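Long-range contact in A rubisco-like protein (Burkholderia fungorum, PDB 3NWR), which is of unknown function but belongs to the rubisco-like proteins, relatives of the large chain of ribulose bisphosphate carboxylase: residues V313-F325 / V351-T363. Sequence-based numbering, arbitrary orientation.
Sequences VDHMHVHGLAGKF and VLPAFSSGQWAGT. With SO4 (sulfate ion), chain B.
L352 N donates to D314 O, M316 N to L352 O, A354 N to M316 O (2.8 Å) and V318 N to A354 O, joining the parallel strands 315-319 and 352-355. Past V318 the direct pairing breaks: water 1 accepts a hydrogen bond from H319 N, donates to A354 O and bonds H317 ND1 and S356 OG. S356 N to H319 O then resumes it, from above the carbonyl plane.

Methyl groups cover three ring faces. A354 CB sits over the centre of the H317 imidazole, 3.9 Å from its centroid, and L352 CD2 lies over H315 nearer the rim; both imidazoles also bond H282. F355, on the other face of the sheet, takes V318 CG2 over its ring, 3.8 Å from the centroid.

In the loops, a bend at chi2 (-54°) brings the Q359 amide back, and its NE2 donates in the amide plane to both L321 O (2.9 Å) and S357 O. S357 OG accepts K324 N at 2.8 Å. The extended K324 chain carries NZ to within 2.7 Å of sulfate O4; G358 N and G382 N bind the same anion.

With helix 329-340 the strands form a beta-alpha-beta unit of the rubisco-type TIM barrel; the sulfate, probably from the crystallisation liquor, lies beyond their C-terminal ends, where rubisco binds a substrate phosphate, and may mark such a site.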
loop_
_atom_site.group_PDB
_atom_site.type_symbol
_atom_site.label_atom_id
_atom_site.label_comp_id
_atom_site.label_asym_id
_atom_site.label_seq_id
_atom_site.Cartn_x
_atom_site.Cartn_y
_atom_site.Cartn_z
ATOM N N VAL A 313 -8.441 -11.638 -7.649
ATOM C CA VAL A 313 -9.076 -10.630 -8.500
ATOM C C VAL A 313 -9.250 -11.131 -9.945
ATOM O O VAL A 313 -8.481 -11.970 -10.417
ATOM C CB VAL A 313 -8.307 -9.300 -8.498
ATOM C CG1 VAL A 313 -8.265 -8.726 -7.081
ATOM C CG2 VAL A 313 -6.894 -9.489 -9.049
ATOM N N ASP A 314 -10.250 -10.595 -10.641
ATOM C CA ASP A 314 -10.592 -11.061 -11.981
ATOM C C ASP A 314 -10.089 -10.140 -13.084
ATOM O O ASP A 314 -9.831 -10.596 -14.197
ATOM C CB ASP A 314 -12.111 -11.182 -12.098
ATOM C CG ASP A 314 -12.661 -12.305 -11.265
ATOM O OD1 ASP A 314 -12.261 -13.459 -11.519
ATOM O OD2 ASP A 314 -13.485 -12.041 -10.359
ATOM N N HIS A 315 -10.006 -8.846 -12.779
ATOM C CA HIS A 315 -9.537 -7.831 -13.717
ATOM C C HIS A 315 -8.418 -7.029 -13.078
ATOM O O HIS A 315 -8.448 -6.767 -11.874
ATOM C CB HIS A 315 -10.625 -6.811 -14.034
ATOM C CG HIS A 315 -11.909 -7.381 -14.550
ATOM N ND1 HIS A 315 -13.043 -6.610 -14.681
ATOM C CD2 HIS A 315 -12.243 -8.621 -14.983
ATOM C CE1 HIS A 315 -14.023 -7.353 -15.173
ATOM N NE2 HIS A 315 -13.561 -8.576 -15.368
ATOM N N MET A 316 -7.455 -6.592 -13.891
ATOM C CA MET A 316 -6.434 -5.650 -13.438
ATOM C C MET A 316 -6.276 -4.513 -14.435
ATOM O O MET A 316 -6.333 -4.734 -15.648
ATOM C CB MET A 316 -5.072 -6.339 -13.270
ATOM C CG MET A 316 -4.965 -7.249 -12.042
ATOM S SD MET A 316 -4.853 -6.371 -10.450
ATOM C CE MET A 316 -3.149 -5.781 -10.465
ATOM N N HIS A 317 -6.055 -3.306 -13.920
ATOM C CA HIS A 317 -5.829 -2.136 -14.755
ATOM C C HIS A 317 -4.385 -2.021 -15.210
ATOM O O HIS A 317 -3.450 -2.252 -14.419
ATOM C CB HIS A 317 -6.221 -0.875 -13.998
ATOM C CG HIS A 317 -7.680 -0.589 -14.052
ATOM N ND1 HIS A 317 -8.209 0.382 -14.871
ATOM C CD2 HIS A 317 -8.728 -1.165 -13.416
ATOM C CE1 HIS A 317 -9.525 0.398 -14.732
ATOM N NE2 HIS A 317 -9.864 -0.531 -13.856
ATOM N N VAL A 318 -4.214 -1.621 -16.470
ATOM C CA VAL A 318 -2.891 -1.457 -17.064
ATOM C C VAL A 318 -2.661 -0.062 -17.642
ATOM O O VAL A 318 -1.618 0.196 -18.248
ATOM C CB VAL A 318 -2.633 -2.505 -18.168
ATOM C CG1 VAL A 318 -2.739 -3.908 -17.595
ATOM C CG2 VAL A 318 -3.595 -2.334 -19.345
ATOM N N HIS A 319 -3.609 0.836 -17.407
ATOM C CA HIS A 319 -3.625 2.162 -18.014
ATOM C C HIS A 319 -3.696 2.015 -19.531
ATOM O O HIS A 319 -4.357 1.090 -19.989
ATOM C CB HIS A 319 -2.529 3.060 -17.435
ATOM C CG HIS A 319 -2.811 3.452 -16.015
ATOM N ND1 HIS A 319 -2.027 4.334 -15.302
ATOM C CD2 HIS A 319 -3.815 3.083 -15.180
ATOM C CE1 HIS A 319 -2.530 4.488 -14.090
ATOM N NE2 HIS A 319 -3.618 3.741 -13.989
ATOM N N GLY A 320 -3.091 2.896 -20.323
ATOM C CA GLY A 320 -3.403 2.840 -21.745
ATOM C C GLY A 320 -2.350 3.354 -22.693
ATOM O O GLY A 320 -1.560 4.226 -22.337
ATOM N N LEU A 321 -2.356 2.820 -23.909
ATOM C CA LEU A 321 -1.462 3.297 -24.957
ATOM C C LEU A 321 -1.867 4.704 -25.381
ATOM O O LEU A 321 -3.053 5.001 -25.523
ATOM C CB LEU A 321 -1.502 2.337 -26.146
ATOM C CG LEU A 321 -1.050 0.922 -25.780
ATOM C CD1 LEU A 321 -1.174 0.009 -26.981
ATOM C CD2 LEU A 321 0.376 0.916 -25.215
ATOM N N ALA A 322 -0.870 5.567 -25.561
ATOM C CA ALA A 322 -1.099 6.974 -25.871
ATOM C C ALA A 322 -1.999 7.621 -24.825
ATOM O O ALA A 322 -2.801 8.495 -25.137
ATOM C CB ALA A 322 -1.711 7.127 -27.271
ATOM N N GLY A 323 -1.860 7.194 -23.576
ATOM C CA GLY A 323 -2.752 7.672 -22.534
ATOM C C GLY A 323 -2.411 9.058 -22.030
ATOM O O GLY A 323 -1.447 9.679 -22.489
ATOM N N LYS A 324 -3.205 9.540 -21.077
ATOM C CA LYS A 324 -2.989 10.860 -20.491
ATOM C C LYS A 324 -2.213 10.784 -19.171
ATOM O O LYS A 324 -1.832 11.809 -18.618
ATOM C CB LYS A 324 -4.328 11.574 -20.291
ATOM C CG LYS A 324 -5.098 11.766 -21.594
ATOM C CD LYS A 324 -6.423 12.488 -21.388
ATOM C CE LYS A 324 -7.160 12.629 -22.713
ATOM N NZ LYS A 324 -8.366 13.498 -22.597
ATOM N N PHE A 325 -1.974 9.567 -18.687
ATOM C CA PHE A 325 -1.174 9.354 -17.483
ATOM C C PHE A 325 0.329 9.391 -17.802
ATOM O O PHE A 325 0.734 9.533 -18.965
ATOM C CB PHE A 325 -1.515 7.990 -16.858
ATOM C CG PHE A 325 -2.869 7.917 -16.180
ATOM C CD1 PHE A 325 -3.246 8.843 -15.226
ATOM C CD2 PHE A 325 -3.735 6.876 -16.471
ATOM C CE1 PHE A 325 -4.482 8.753 -14.581
ATOM C CE2 PHE A 325 -4.969 6.777 -15.834
ATOM C CZ PHE A 325 -5.339 7.721 -14.886
ATOM N N VAL A 351 -5.876 -13.034 -15.929
ATOM C CA VAL A 351 -6.893 -12.047 -15.588
ATOM C C VAL A 351 -7.118 -11.127 -16.779
ATOM O O VAL A 351 -6.296 -11.058 -17.700
ATOM C CB VAL A 351 -6.522 -11.230 -14.326
ATOM C CG1 VAL A 351 -6.429 -12.152 -13.108
ATOM C CG2 VAL A 351 -5.222 -10.447 -14.537
ATOM N N LEU A 352 -8.236 -10.419 -16.751
ATOM C CA LEU A 352 -8.617 -9.543 -17.848
ATOM C C LEU A 352 -7.956 -8.183 -17.686
ATOM O O LEU A 352 -8.172 -7.512 -16.677
ATOM C CB LEU A 352 -10.135 -9.375 -17.858
ATOM C CG LEU A 352 -10.749 -8.619 -19.037
ATOM C CD1 LEU A 352 -10.646 -9.419 -20.336
ATOM C CD2 LEU A 352 -12.206 -8.290 -18.724
ATOM N N PRO A 353 -7.141 -7.757 -18.668
ATOM C CA PRO A 353 -6.548 -6.423 -18.570
ATOM C C PRO A 353 -7.556 -5.349 -18.950
ATOM O O PRO A 353 -8.328 -5.519 -19.909
ATOM C CB PRO A 353 -5.392 -6.474 -19.582
ATOM C CG PRO A 353 -5.883 -7.432 -20.639
ATOM C CD PRO A 353 -6.680 -8.488 -19.864
ATOM N N ALA A 354 -7.577 -4.275 -18.170
ATOM C CA ALA A 354 -8.419 -3.125 -18.439
ATOM C C ALA A 354 -7.566 -1.943 -18.881
ATOM O O ALA A 354 -6.734 -1.434 -18.126
ATOM C CB ALA A 354 -9.264 -2.767 -17.210
ATOM N N PHE A 355 -7.756 -1.535 -20.130
ATOM C CA PHE A 355 -7.042 -0.396 -20.683
ATOM C C PHE A 355 -7.877 0.848 -20.494
ATOM O O PHE A 355 -9.095 0.816 -20.708
ATOM C CB PHE A 355 -6.831 -0.596 -22.183
ATOM C CG PHE A 355 -5.861 -1.694 -22.519
ATOM C CD1 PHE A 355 -4.534 -1.394 -22.816
ATOM C CD2 PHE A 355 -6.278 -3.020 -22.562
ATOM C CE1 PHE A 355 -3.636 -2.402 -23.135
ATOM C CE2 PHE A 355 -5.393 -4.035 -22.878
ATOM C CZ PHE A 355 -4.069 -3.730 -23.166
ATOM N N SER A 356 -7.233 1.952 -20.126
ATOM C CA SER A 356 -7.948 3.207 -19.932
ATOM C C SER A 356 -7.026 4.406 -20.079
ATOM O O SER A 356 -5.806 4.255 -20.118
ATOM C CB SER A 356 -8.568 3.241 -18.538
ATOM O OG SER A 356 -7.544 3.379 -17.569
ATOM N N SER A 357 -7.646 5.585 -20.143
ATOM C CA SER A 357 -6.974 6.889 -20.247
ATOM C C SER A 357 -6.769 7.304 -21.705
ATOM O O SER A 357 -5.872 6.798 -22.380
ATOM C CB SER A 357 -5.647 6.922 -19.476
ATOM O OG SER A 357 -5.122 8.241 -19.462
ATOM N N GLY A 358 -7.611 8.221 -22.175
ATOM C CA GLY A 358 -7.515 8.733 -23.535
ATOM C C GLY A 358 -7.748 7.680 -24.605
ATOM O O GLY A 358 -7.259 7.807 -25.731
ATOM N N GLN A 359 -8.498 6.639 -24.265
ATOM C CA GLN A 359 -8.757 5.567 -25.215
ATOM C C GLN A 359 -9.915 5.908 -26.141
ATOM O O GLN A 359 -10.932 6.461 -25.721
ATOM C CB GLN A 359 -9.027 4.254 -24.485
ATOM C CG GLN A 359 -7.841 3.798 -23.635
ATOM C CD GLN A 359 -6.561 3.710 -24.447
ATOM O OE1 GLN A 359 -6.447 2.878 -25.351
ATOM N NE2 GLN A 359 -5.586 4.554 -24.119
ATOM N N TRP A 360 -9.754 5.568 -27.411
ATOM C CA TRP A 360 -10.777 5.850 -28.406
ATOM C C TRP A 360 -10.469 5.034 -29.659
ATOM O O TRP A 360 -9.570 4.190 -29.646
ATOM C CB TRP A 360 -10.830 7.358 -28.702
ATOM C CG TRP A 360 -9.616 7.897 -29.401
ATOM C CD1 TRP A 360 -8.361 8.049 -28.879
ATOM C CD2 TRP A 360 -9.552 8.377 -30.750
ATOM N NE1 TRP A 360 -7.518 8.591 -29.826
ATOM C CE2 TRP A 360 -8.225 8.791 -30.984
ATOM C CE3 TRP A 360 -10.489 8.483 -31.786
ATOM C CZ2 TRP A 360 -7.814 9.312 -32.210
ATOM C CZ3 TRP A 360 -10.073 8.993 -33.007
ATOM C CH2 TRP A 360 -8.751 9.399 -33.206
ATOM N N ALA A 361 -11.211 5.260 -30.739
ATOM C CA ALA A 361 -10.961 4.492 -31.961
ATOM C C ALA A 361 -9.482 4.480 -32.330
ATOM O O ALA A 361 -8.943 3.453 -32.729
ATOM C CB ALA A 361 -11.784 5.038 -33.121
ATOM N N GLY A 362 -8.832 5.630 -32.178
ATOM C CA GLY A 362 -7.448 5.787 -32.585
ATOM C C GLY A 362 -6.390 5.078 -31.751
ATOM O O GLY A 362 -5.210 5.120 -32.096
ATOM N N THR A 363 -6.787 4.448 -30.646
ATOM C CA THR A 363 -5.837 3.651 -29.869
ATOM C C THR A 363 -6.127 2.154 -29.964
ATOM O O THR A 363 -5.458 1.333 -29.334
ATOM C CB THR A 363 -5.817 4.058 -28.377
ATOM O OG1 THR A 363 -7.124 3.854 -27.812
ATOM C CG2 THR A 363 -5.434 5.515 -28.225
HETATM S S SO4 B . -10.323 10.532 -21.442
HETATM O O1 SO4 B . -11.746 10.320 -21.186
HETATM O O2 SO4 B . -10.017 10.259 -22.842
HETATM O O3 SO4 B . -9.542 9.641 -20.590
HETATM O O4 SO4 B . -9.973 11.913 -21.124
HETATM O O HOH W 1 -6.477 1.011 -16.877
HETATM O O HOH W 2 -4.533 1.186 -24.758
HETATM O O HOH W 3 -5.031 9.088 -26.583
#